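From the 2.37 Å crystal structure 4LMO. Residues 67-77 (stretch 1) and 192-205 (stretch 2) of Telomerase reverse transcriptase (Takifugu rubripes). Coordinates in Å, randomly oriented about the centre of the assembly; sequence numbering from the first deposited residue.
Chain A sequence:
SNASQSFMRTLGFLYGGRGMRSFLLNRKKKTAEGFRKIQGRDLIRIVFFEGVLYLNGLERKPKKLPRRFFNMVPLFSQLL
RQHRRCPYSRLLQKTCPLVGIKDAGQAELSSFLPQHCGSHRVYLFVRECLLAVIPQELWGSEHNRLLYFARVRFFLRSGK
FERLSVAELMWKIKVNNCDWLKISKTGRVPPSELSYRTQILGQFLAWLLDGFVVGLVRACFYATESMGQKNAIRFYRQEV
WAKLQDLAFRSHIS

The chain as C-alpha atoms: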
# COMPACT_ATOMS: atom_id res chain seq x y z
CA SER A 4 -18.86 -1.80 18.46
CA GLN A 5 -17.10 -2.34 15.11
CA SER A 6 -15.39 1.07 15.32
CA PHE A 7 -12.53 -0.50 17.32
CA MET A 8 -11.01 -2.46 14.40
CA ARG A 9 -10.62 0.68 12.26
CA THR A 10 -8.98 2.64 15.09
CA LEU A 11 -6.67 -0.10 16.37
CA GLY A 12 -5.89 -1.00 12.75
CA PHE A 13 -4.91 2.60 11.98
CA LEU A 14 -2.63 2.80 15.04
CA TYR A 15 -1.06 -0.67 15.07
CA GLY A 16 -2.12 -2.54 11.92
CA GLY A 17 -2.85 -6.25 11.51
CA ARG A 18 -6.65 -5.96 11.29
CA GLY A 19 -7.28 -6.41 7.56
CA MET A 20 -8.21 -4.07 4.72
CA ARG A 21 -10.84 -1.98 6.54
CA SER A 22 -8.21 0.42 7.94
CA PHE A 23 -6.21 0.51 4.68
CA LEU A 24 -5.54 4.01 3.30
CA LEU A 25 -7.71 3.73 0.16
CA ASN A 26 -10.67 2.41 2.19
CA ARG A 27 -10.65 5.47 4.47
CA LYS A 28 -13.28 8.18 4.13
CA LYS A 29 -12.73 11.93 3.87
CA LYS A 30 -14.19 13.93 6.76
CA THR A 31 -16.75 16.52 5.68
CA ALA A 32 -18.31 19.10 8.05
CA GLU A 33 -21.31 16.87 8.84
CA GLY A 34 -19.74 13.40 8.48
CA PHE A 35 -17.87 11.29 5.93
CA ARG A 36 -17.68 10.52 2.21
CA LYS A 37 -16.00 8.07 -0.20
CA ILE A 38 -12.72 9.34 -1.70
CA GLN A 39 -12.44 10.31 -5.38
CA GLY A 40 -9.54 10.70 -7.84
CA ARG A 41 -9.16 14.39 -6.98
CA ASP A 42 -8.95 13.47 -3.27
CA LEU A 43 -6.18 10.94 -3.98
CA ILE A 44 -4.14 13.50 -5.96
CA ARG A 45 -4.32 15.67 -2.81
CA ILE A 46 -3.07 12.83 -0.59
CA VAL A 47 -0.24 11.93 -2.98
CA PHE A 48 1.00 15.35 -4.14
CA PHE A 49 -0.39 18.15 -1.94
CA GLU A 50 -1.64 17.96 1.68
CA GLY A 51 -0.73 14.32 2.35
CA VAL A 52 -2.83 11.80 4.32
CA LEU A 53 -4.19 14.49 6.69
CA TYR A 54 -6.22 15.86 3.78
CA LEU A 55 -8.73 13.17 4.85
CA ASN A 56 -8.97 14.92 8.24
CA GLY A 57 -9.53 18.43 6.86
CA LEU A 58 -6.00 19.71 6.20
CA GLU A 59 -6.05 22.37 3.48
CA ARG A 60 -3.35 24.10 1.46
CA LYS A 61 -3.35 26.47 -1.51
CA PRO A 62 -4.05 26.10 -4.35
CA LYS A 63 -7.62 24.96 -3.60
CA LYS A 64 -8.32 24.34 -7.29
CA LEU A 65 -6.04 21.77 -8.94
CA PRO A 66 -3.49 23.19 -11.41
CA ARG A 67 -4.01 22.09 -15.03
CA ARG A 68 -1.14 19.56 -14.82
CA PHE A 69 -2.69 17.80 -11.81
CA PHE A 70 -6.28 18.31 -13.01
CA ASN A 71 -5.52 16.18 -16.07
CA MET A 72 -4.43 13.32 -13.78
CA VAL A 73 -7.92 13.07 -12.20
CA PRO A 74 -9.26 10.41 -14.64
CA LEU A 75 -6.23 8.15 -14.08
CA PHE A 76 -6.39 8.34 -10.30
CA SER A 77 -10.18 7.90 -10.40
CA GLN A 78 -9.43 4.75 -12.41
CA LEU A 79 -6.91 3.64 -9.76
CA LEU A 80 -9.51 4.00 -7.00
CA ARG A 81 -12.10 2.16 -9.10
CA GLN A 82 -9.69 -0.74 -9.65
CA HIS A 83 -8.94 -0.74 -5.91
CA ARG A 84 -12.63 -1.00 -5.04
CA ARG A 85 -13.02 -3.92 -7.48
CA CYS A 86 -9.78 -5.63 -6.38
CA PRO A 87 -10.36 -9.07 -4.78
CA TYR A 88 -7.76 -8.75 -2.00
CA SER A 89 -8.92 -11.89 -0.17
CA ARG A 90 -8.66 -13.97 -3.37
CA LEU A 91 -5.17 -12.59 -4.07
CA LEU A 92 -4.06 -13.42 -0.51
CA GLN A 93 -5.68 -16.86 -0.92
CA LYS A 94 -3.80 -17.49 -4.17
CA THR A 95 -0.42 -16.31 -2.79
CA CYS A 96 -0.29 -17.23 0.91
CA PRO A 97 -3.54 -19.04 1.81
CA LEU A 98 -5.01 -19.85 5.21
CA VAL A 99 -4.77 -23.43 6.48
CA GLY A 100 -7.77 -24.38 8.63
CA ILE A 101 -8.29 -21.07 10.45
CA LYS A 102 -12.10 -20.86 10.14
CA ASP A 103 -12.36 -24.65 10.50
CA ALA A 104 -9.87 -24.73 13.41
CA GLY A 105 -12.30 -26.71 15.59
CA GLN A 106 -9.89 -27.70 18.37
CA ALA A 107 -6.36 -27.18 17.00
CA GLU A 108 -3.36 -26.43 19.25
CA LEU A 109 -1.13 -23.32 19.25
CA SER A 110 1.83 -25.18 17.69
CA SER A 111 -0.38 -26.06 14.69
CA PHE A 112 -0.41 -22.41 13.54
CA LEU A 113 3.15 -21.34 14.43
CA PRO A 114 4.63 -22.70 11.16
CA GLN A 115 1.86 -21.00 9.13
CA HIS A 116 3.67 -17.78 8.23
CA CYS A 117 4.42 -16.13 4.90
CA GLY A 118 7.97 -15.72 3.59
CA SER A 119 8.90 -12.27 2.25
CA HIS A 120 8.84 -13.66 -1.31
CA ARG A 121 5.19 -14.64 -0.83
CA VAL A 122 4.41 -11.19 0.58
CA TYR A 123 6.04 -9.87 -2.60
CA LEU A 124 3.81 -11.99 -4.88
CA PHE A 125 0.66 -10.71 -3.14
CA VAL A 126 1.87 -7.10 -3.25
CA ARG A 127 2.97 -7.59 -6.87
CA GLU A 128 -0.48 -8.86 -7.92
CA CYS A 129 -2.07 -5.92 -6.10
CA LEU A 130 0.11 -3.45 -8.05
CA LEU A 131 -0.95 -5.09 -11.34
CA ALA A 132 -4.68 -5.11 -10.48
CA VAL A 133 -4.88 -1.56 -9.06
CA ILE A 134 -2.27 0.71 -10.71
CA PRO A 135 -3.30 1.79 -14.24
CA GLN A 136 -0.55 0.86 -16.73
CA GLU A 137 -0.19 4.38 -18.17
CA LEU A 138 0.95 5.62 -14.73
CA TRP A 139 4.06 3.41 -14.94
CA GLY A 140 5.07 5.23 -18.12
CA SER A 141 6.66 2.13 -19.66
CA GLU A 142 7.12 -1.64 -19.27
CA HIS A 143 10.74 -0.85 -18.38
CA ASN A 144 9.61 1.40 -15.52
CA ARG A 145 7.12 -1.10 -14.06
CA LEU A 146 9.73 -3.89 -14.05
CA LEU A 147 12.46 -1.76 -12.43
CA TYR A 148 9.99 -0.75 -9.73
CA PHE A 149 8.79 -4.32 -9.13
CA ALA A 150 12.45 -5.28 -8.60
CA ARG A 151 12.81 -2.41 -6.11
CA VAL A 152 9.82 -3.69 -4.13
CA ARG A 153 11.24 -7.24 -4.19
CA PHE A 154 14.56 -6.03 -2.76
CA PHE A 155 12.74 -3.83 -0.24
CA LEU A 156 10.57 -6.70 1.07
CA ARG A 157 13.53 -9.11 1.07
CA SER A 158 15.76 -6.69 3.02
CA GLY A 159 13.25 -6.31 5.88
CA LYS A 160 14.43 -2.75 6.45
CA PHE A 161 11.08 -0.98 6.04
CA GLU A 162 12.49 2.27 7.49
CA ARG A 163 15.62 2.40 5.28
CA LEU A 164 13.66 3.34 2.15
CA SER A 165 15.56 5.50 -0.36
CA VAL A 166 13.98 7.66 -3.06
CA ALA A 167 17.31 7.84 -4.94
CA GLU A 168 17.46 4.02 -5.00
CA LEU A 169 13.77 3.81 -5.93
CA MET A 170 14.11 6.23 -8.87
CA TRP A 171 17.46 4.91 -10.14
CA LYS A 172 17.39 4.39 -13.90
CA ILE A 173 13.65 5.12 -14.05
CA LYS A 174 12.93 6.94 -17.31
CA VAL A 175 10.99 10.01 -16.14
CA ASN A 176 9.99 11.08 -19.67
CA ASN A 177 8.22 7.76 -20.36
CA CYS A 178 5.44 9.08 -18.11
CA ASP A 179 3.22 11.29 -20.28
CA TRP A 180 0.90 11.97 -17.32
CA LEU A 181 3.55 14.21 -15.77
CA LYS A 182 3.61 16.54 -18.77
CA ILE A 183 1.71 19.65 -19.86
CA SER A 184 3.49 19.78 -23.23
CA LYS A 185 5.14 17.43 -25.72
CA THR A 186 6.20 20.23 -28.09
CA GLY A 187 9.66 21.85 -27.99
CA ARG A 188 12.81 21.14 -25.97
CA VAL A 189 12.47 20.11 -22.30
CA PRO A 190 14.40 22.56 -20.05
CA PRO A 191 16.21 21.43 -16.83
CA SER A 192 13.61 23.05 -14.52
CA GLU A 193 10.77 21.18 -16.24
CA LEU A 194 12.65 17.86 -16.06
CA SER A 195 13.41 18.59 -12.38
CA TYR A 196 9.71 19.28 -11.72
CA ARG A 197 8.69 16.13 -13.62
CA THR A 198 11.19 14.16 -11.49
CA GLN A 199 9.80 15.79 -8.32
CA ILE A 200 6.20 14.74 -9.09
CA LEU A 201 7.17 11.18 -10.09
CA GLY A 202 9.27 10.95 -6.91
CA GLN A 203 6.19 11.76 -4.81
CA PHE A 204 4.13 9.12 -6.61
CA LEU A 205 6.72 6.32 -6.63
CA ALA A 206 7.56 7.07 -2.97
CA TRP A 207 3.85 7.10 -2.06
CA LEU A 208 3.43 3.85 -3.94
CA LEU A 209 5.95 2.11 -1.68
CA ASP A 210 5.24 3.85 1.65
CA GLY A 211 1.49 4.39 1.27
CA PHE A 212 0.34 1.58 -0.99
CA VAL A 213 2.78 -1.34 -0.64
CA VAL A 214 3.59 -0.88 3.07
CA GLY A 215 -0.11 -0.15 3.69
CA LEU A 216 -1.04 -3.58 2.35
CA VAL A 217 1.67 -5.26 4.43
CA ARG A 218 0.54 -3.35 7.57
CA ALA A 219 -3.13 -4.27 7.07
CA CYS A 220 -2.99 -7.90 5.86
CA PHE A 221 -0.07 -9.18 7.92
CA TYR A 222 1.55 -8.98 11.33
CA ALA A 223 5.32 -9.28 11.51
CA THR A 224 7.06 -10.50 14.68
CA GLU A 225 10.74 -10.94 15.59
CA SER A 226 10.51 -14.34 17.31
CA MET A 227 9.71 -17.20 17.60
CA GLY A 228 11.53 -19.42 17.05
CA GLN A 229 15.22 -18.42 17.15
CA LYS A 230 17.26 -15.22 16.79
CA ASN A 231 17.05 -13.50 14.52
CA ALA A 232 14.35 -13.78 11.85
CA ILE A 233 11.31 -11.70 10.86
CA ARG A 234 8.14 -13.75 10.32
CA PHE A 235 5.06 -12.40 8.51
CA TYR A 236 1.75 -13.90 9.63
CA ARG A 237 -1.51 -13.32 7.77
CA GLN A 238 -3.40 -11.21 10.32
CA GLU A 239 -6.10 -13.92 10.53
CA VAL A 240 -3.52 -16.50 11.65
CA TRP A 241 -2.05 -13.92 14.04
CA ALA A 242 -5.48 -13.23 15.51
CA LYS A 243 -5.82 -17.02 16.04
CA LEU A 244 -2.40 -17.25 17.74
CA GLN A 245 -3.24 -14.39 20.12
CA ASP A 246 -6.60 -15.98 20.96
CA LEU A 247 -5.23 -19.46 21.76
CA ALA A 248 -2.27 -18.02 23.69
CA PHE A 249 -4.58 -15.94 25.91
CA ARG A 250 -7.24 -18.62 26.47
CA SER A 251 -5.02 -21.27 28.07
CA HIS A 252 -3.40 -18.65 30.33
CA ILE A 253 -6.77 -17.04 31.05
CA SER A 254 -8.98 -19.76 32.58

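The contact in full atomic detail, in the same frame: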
# COMPACT_ATOMS: atom_id res chain seq x y z
N ARG A 67 -3.66 22.83 -13.82
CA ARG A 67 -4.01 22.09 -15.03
C ARG A 67 -3.27 20.75 -15.15
O ARG A 67 -3.87 19.75 -15.53
CB ARG A 67 -3.79 22.95 -16.28
CG ARG A 67 -4.61 22.49 -17.48
CD ARG A 67 -4.21 23.21 -18.76
NE ARG A 67 -4.71 22.52 -19.94
CZ ARG A 67 -4.02 21.63 -20.66
NH1 ARG A 67 -2.77 21.33 -20.34
NH2 ARG A 67 -4.58 21.06 -21.72
N ARG A 68 -1.99 20.76 -14.80
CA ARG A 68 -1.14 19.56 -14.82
C ARG A 68 -1.73 18.44 -13.97
O ARG A 68 -1.83 17.29 -14.43
CB ARG A 68 0.27 19.90 -14.33
CG ARG A 68 1.34 18.91 -14.75
CD ARG A 68 2.64 19.08 -13.97
NE ARG A 68 3.36 20.31 -14.30
CZ ARG A 68 4.36 20.39 -15.18
NH1 ARG A 68 4.78 19.31 -15.84
NH2 ARG A 68 4.95 21.56 -15.40
N PHE A 69 -2.14 18.77 -12.75
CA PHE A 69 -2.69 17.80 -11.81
C PHE A 69 -4.17 17.52 -12.05
O PHE A 69 -4.66 16.44 -11.72
CB PHE A 69 -2.42 18.23 -10.37
CG PHE A 69 -0.96 18.23 -10.00
CD1 PHE A 69 -0.16 19.35 -10.23
CD2 PHE A 69 -0.37 17.10 -9.43
CE1 PHE A 69 1.19 19.34 -9.90
CE2 PHE A 69 0.98 17.09 -9.10
CZ PHE A 69 1.75 18.22 -9.33
N PHE A 70 -4.87 18.49 -12.63
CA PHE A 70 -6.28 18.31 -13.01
C PHE A 70 -6.43 17.23 -14.08
O PHE A 70 -7.39 16.46 -14.05
CB PHE A 70 -6.91 19.62 -13.49
CG PHE A 70 -8.35 19.48 -13.91
CD1 PHE A 70 -8.70 19.51 -15.26
CD2 PHE A 70 -9.35 19.29 -12.96
CE1 PHE A 70 -10.02 19.37 -15.65
CE2 PHE A 70 -10.67 19.15 -13.35
CZ PHE A 70 -11.01 19.19 -14.69
N ASN A 71 -5.49 17.17 -15.01
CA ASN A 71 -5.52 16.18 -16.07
C ASN A 71 -5.25 14.75 -15.60
O ASN A 71 -5.52 13.79 -16.32
CB ASN A 71 -4.56 16.57 -17.20
CG ASN A 71 -5.03 17.80 -17.96
OD1 ASN A 71 -4.23 18.65 -18.34
ND2 ASN A 71 -6.34 17.89 -18.20
N MET A 72 -4.73 14.62 -14.38
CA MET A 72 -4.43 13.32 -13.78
C MET A 72 -5.66 12.70 -13.11
O MET A 72 -5.66 11.51 -12.79
CB MET A 72 -3.30 13.43 -12.75
CG MET A 72 -2.02 14.07 -13.25
SD MET A 72 -0.85 14.27 -11.89
CE MET A 72 0.40 15.31 -12.66
N VAL A 73 -6.69 13.51 -12.88
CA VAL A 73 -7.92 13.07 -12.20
C VAL A 73 -8.50 11.75 -12.73
O VAL A 73 -8.75 10.83 -11.94
CB VAL A 73 -9.00 14.18 -12.14
CG1 VAL A 73 -10.33 13.63 -11.62
CG2 VAL A 73 -8.54 15.33 -11.26
N PRO A 74 -8.69 11.63 -14.07
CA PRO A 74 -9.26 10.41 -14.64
C PRO A 74 -8.45 9.15 -14.32
O PRO A 74 -9.03 8.09 -14.06
CB PRO A 74 -9.26 10.68 -16.14
CG PRO A 74 -9.33 12.16 -16.25
CD PRO A 74 -8.48 12.66 -15.12
N LEU A 75 -7.13 9.27 -14.35
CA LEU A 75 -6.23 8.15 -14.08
C LEU A 75 -6.28 7.69 -12.63
O LEU A 75 -6.24 6.49 -12.35
CB LEU A 75 -4.79 8.50 -14.45
CG LEU A 75 -4.37 8.25 -15.89
CD1 LEU A 75 -2.93 8.68 -16.11
CD2 LEU A 75 -4.57 6.79 -16.25
N PHE A 76 -6.35 8.65 -11.72
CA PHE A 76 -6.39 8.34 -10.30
C PHE A 76 -7.79 7.91 -9.86
O PHE A 76 -7.93 7.13 -8.91
CB PHE A 76 -5.86 9.52 -9.47
CG PHE A 76 -4.36 9.63 -9.48
CD1 PHE A 76 -3.60 9.02 -8.48
CD2 PHE A 76 -3.69 10.32 -10.49
CE1 PHE A 76 -2.21 9.11 -8.49
CE2 PHE A 76 -2.31 10.41 -10.50
CZ PHE A 76 -1.57 9.81 -9.50
N SER A 77 -8.81 8.40 -10.56
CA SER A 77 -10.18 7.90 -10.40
C SER A 77 -10.23 6.43 -10.81
O SER A 77 -10.88 5.62 -10.14
CB SER A 77 -11.16 8.71 -11.24
OG SER A 77 -11.14 10.08 -10.88
N SER A 192 14.58 22.77 -15.59
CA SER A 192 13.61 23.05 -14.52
C SER A 192 12.32 22.26 -14.68
O SER A 192 11.68 21.89 -13.69
CB SER A 192 13.30 24.55 -14.45
OG SER A 192 12.49 24.96 -15.54
N GLU A 193 11.93 22.01 -15.93
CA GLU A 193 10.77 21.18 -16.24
C GLU A 193 11.05 19.71 -15.94
O GLU A 193 10.22 19.02 -15.34
CB GLU A 193 10.33 21.38 -17.70
CG GLU A 193 9.18 20.48 -18.16
CD GLU A 193 7.87 20.72 -17.42
OE1 GLU A 193 7.77 21.71 -16.65
OE2 GLU A 193 6.94 19.92 -17.60
N LEU A 194 12.23 19.23 -16.35
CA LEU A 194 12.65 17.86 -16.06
C LEU A 194 12.74 17.63 -14.55
O LEU A 194 12.30 16.60 -14.05
CB LEU A 194 13.99 17.54 -16.73
CG LEU A 194 14.61 16.15 -16.49
CD1 LEU A 194 13.68 15.03 -16.92
CD2 LEU A 194 15.96 16.03 -17.19
N SER A 195 13.30 18.61 -13.84
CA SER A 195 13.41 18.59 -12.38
C SER A 195 12.04 18.53 -11.70
O SER A 195 11.86 17.83 -10.70
CB SER A 195 14.19 19.82 -11.90
OG SER A 195 14.07 20.00 -10.50
N TYR A 196 11.07 19.26 -12.25
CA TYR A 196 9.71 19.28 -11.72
C TYR A 196 8.96 17.99 -12.04
O TYR A 196 8.17 17.50 -11.23
CB TYR A 196 8.95 20.50 -12.24
CG TYR A 196 7.63 20.76 -11.55
CD1 TYR A 196 7.56 20.88 -10.16
CD2 TYR A 196 6.46 20.90 -12.28
CE1 TYR A 196 6.35 21.13 -9.52
CE2 TYR A 196 5.24 21.14 -11.66
CZ TYR A 196 5.20 21.25 -10.28
OH TYR A 196 3.99 21.50 -9.66
N ARG A 197 9.22 17.44 -13.23
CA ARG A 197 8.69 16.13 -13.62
C ARG A 197 9.23 15.02 -12.71
O ARG A 197 8.48 14.14 -12.29
CB ARG A 197 8.97 15.85 -15.10
CG ARG A 197 7.76 16.10 -16.00
CD ARG A 197 8.05 16.96 -17.22
NE ARG A 197 8.57 16.21 -18.36
CZ ARG A 197 8.43 16.58 -19.64
NH1 ARG A 197 7.78 17.69 -19.96
NH2 ARG A 197 8.95 15.82 -20.60
N THR A 198 10.53 15.09 -12.40
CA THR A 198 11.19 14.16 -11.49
C THR A 198 10.62 14.26 -10.07
O THR A 198 10.41 13.25 -9.40
CB THR A 198 12.72 14.39 -11.47
OG1 THR A 198 13.23 14.47 -12.81
CG2 THR A 198 13.44 13.26 -10.74
N GLN A 199 10.38 15.50 -9.63
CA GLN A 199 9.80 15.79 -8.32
C GLN A 199 8.42 15.14 -8.14
O GLN A 199 8.16 14.50 -7.12
CB GLN A 199 9.72 17.31 -8.12
CG GLN A 199 9.16 17.77 -6.78
CD GLN A 199 9.10 19.29 -6.68
OE1 GLN A 199 10.12 19.97 -6.76
NE2 GLN A 199 7.89 19.82 -6.49
N ILE A 200 7.55 15.31 -9.14
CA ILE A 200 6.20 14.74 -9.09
C ILE A 200 6.25 13.21 -9.08
O ILE A 200 5.60 12.57 -8.26
CB ILE A 200 5.30 15.24 -10.26
CG1 ILE A 200 5.16 16.76 -10.23
CG2 ILE A 200 3.92 14.60 -10.19
CD1 ILE A 200 4.69 17.36 -11.53
N LEU A 201 7.03 12.64 -9.99
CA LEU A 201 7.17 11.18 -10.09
C LEU A 201 7.78 10.59 -8.82
O LEU A 201 7.42 9.48 -8.41
CB LEU A 201 8.00 10.79 -11.31
CG LEU A 201 8.16 9.29 -11.60
CD1 LEU A 201 6.84 8.65 -12.04
CD2 LEU A 201 9.23 9.05 -12.65
N GLY A 202 8.71 11.33 -8.20
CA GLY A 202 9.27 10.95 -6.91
C GLY A 202 8.16 10.78 -5.88
O GLY A 202 8.06 9.72 -5.26
N GLN A 203 7.33 11.80 -5.73
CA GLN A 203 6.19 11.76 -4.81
C GLN A 203 5.31 10.54 -5.02
O GLN A 203 4.91 9.89 -4.05
CB GLN A 203 5.33 13.01 -4.96
CG GLN A 203 5.86 14.26 -4.28
CD GLN A 203 5.00 15.47 -4.60
OE1 GLN A 203 4.90 15.89 -5.76
NE2 GLN A 203 4.38 16.05 -3.58
N PHE A 204 5.02 10.23 -6.28
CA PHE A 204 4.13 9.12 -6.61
C PHE A 204 4.78 7.76 -6.33
O PHE A 204 4.19 6.93 -5.64
CB PHE A 204 3.66 9.22 -8.07
CG PHE A 204 2.94 7.98 -8.56
CD1 PHE A 204 1.64 7.70 -8.14
CD2 PHE A 204 3.56 7.11 -9.45
CE1 PHE A 204 0.98 6.56 -8.60
CE2 PHE A 204 2.91 5.98 -9.91
CZ PHE A 204 1.62 5.70 -9.48
N LEU A 205 5.98 7.56 -6.86
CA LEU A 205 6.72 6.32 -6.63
C LEU A 205 6.99 6.09 -5.14
O LEU A 205 6.88 4.96 -4.66
CB LEU A 205 8.03 6.31 -7.44
CG LEU A 205 8.07 5.54 -8.77
CD1 LEU A 205 6.81 5.70 -9.61
CD2 LEU A 205 9.30 5.91 -9.59

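The two stretches lie far apart in sequence, the closest touching residues being 125 positions apart, and they meet almost entirely through side chains. Stretch 2 is helical throughout, a segment of a longer helix. Stretch 1 is less regular: helical at its start, it passes through a type I beta turn from F70 to V73 and is helical again as it approaches S77. S77 OG donates to V73 O at 2.7 Å, back along its own helix. The backbones stay well apart, with F69 CA 9.8 Å from I200 CA and F76 CA 11.2 Å from F204 CA. Long or bulky side chains must therefore span the space, and the contact buries a modest 353 Å².

The most prominent bump is R68. Its CA-to-CB bond points toward the helix, and its chain runs out through chi1 and chi2, both t, then turns at chi3 (m) to carry the guanidinium into a hollow formed by E193, Y196, R197 and I200, residues spaced three, one and three positions apart over about two turns of the helix. Arginine suits this site because its aliphatic stem and charged tip ask for different neighbours. R68 CD lies 3.6 Å from I200 CD1, an apolar contact, while the tip reaches the carboxylate of E193. There R68 NH1 donates to E193 OE2 at 2.9 Å and R68 NH2 to E193 OE1 at 3.1 Å, so the two terminal nitrogens engage both carboxylate oxygens in a salt bridge. OE2 lies near the guanidinium plane, where the N-H bonds point. Y196 covers one face of the same group: its CE2 is 3.3 Å from R68 NE, which lies at the edge of the tyrosine ring.

R197 also helps to fix the acid. Its NH1 makes a weak hydrogen bond to E193 OE2 at 3.4 Å, part of a second salt bridge, so one carboxylate is shared by two arginines. The negative charge between them helps offset the repulsion of like charges.

Farther along the helix from this polar end the contact becomes apolar. I200 points toward stretch 1 and is a bump of its own, touching R68, F69 and M72. Its CD1 lies 3.8 Å from F69 CZ, and its CG2 lies 4.4 Å from M72 CE, the end of a long, unbranched side chain (chi1 m, chi2 and chi3 t) that just reaches I200 in a light contact. F69 leaves its backbone sideways, but its ring brings its far end close to the helix. There it also meets Y196, whose OH is 3.5 Å from F69 CE1 and near the plane of the phenylalanine ring. Tyrosine can thus border both the charged group and the greasy patch.

One turn farther along the helix, F204 points toward stretch 1 and meets F76. F76 CZ approaches F204 CD1 to 4.1 Å, with the ring planes at 88° and centroids 6.0 Å apart. Two flat, buried rings bridge the widely spaced backbones here, closing the apolar end of the contact.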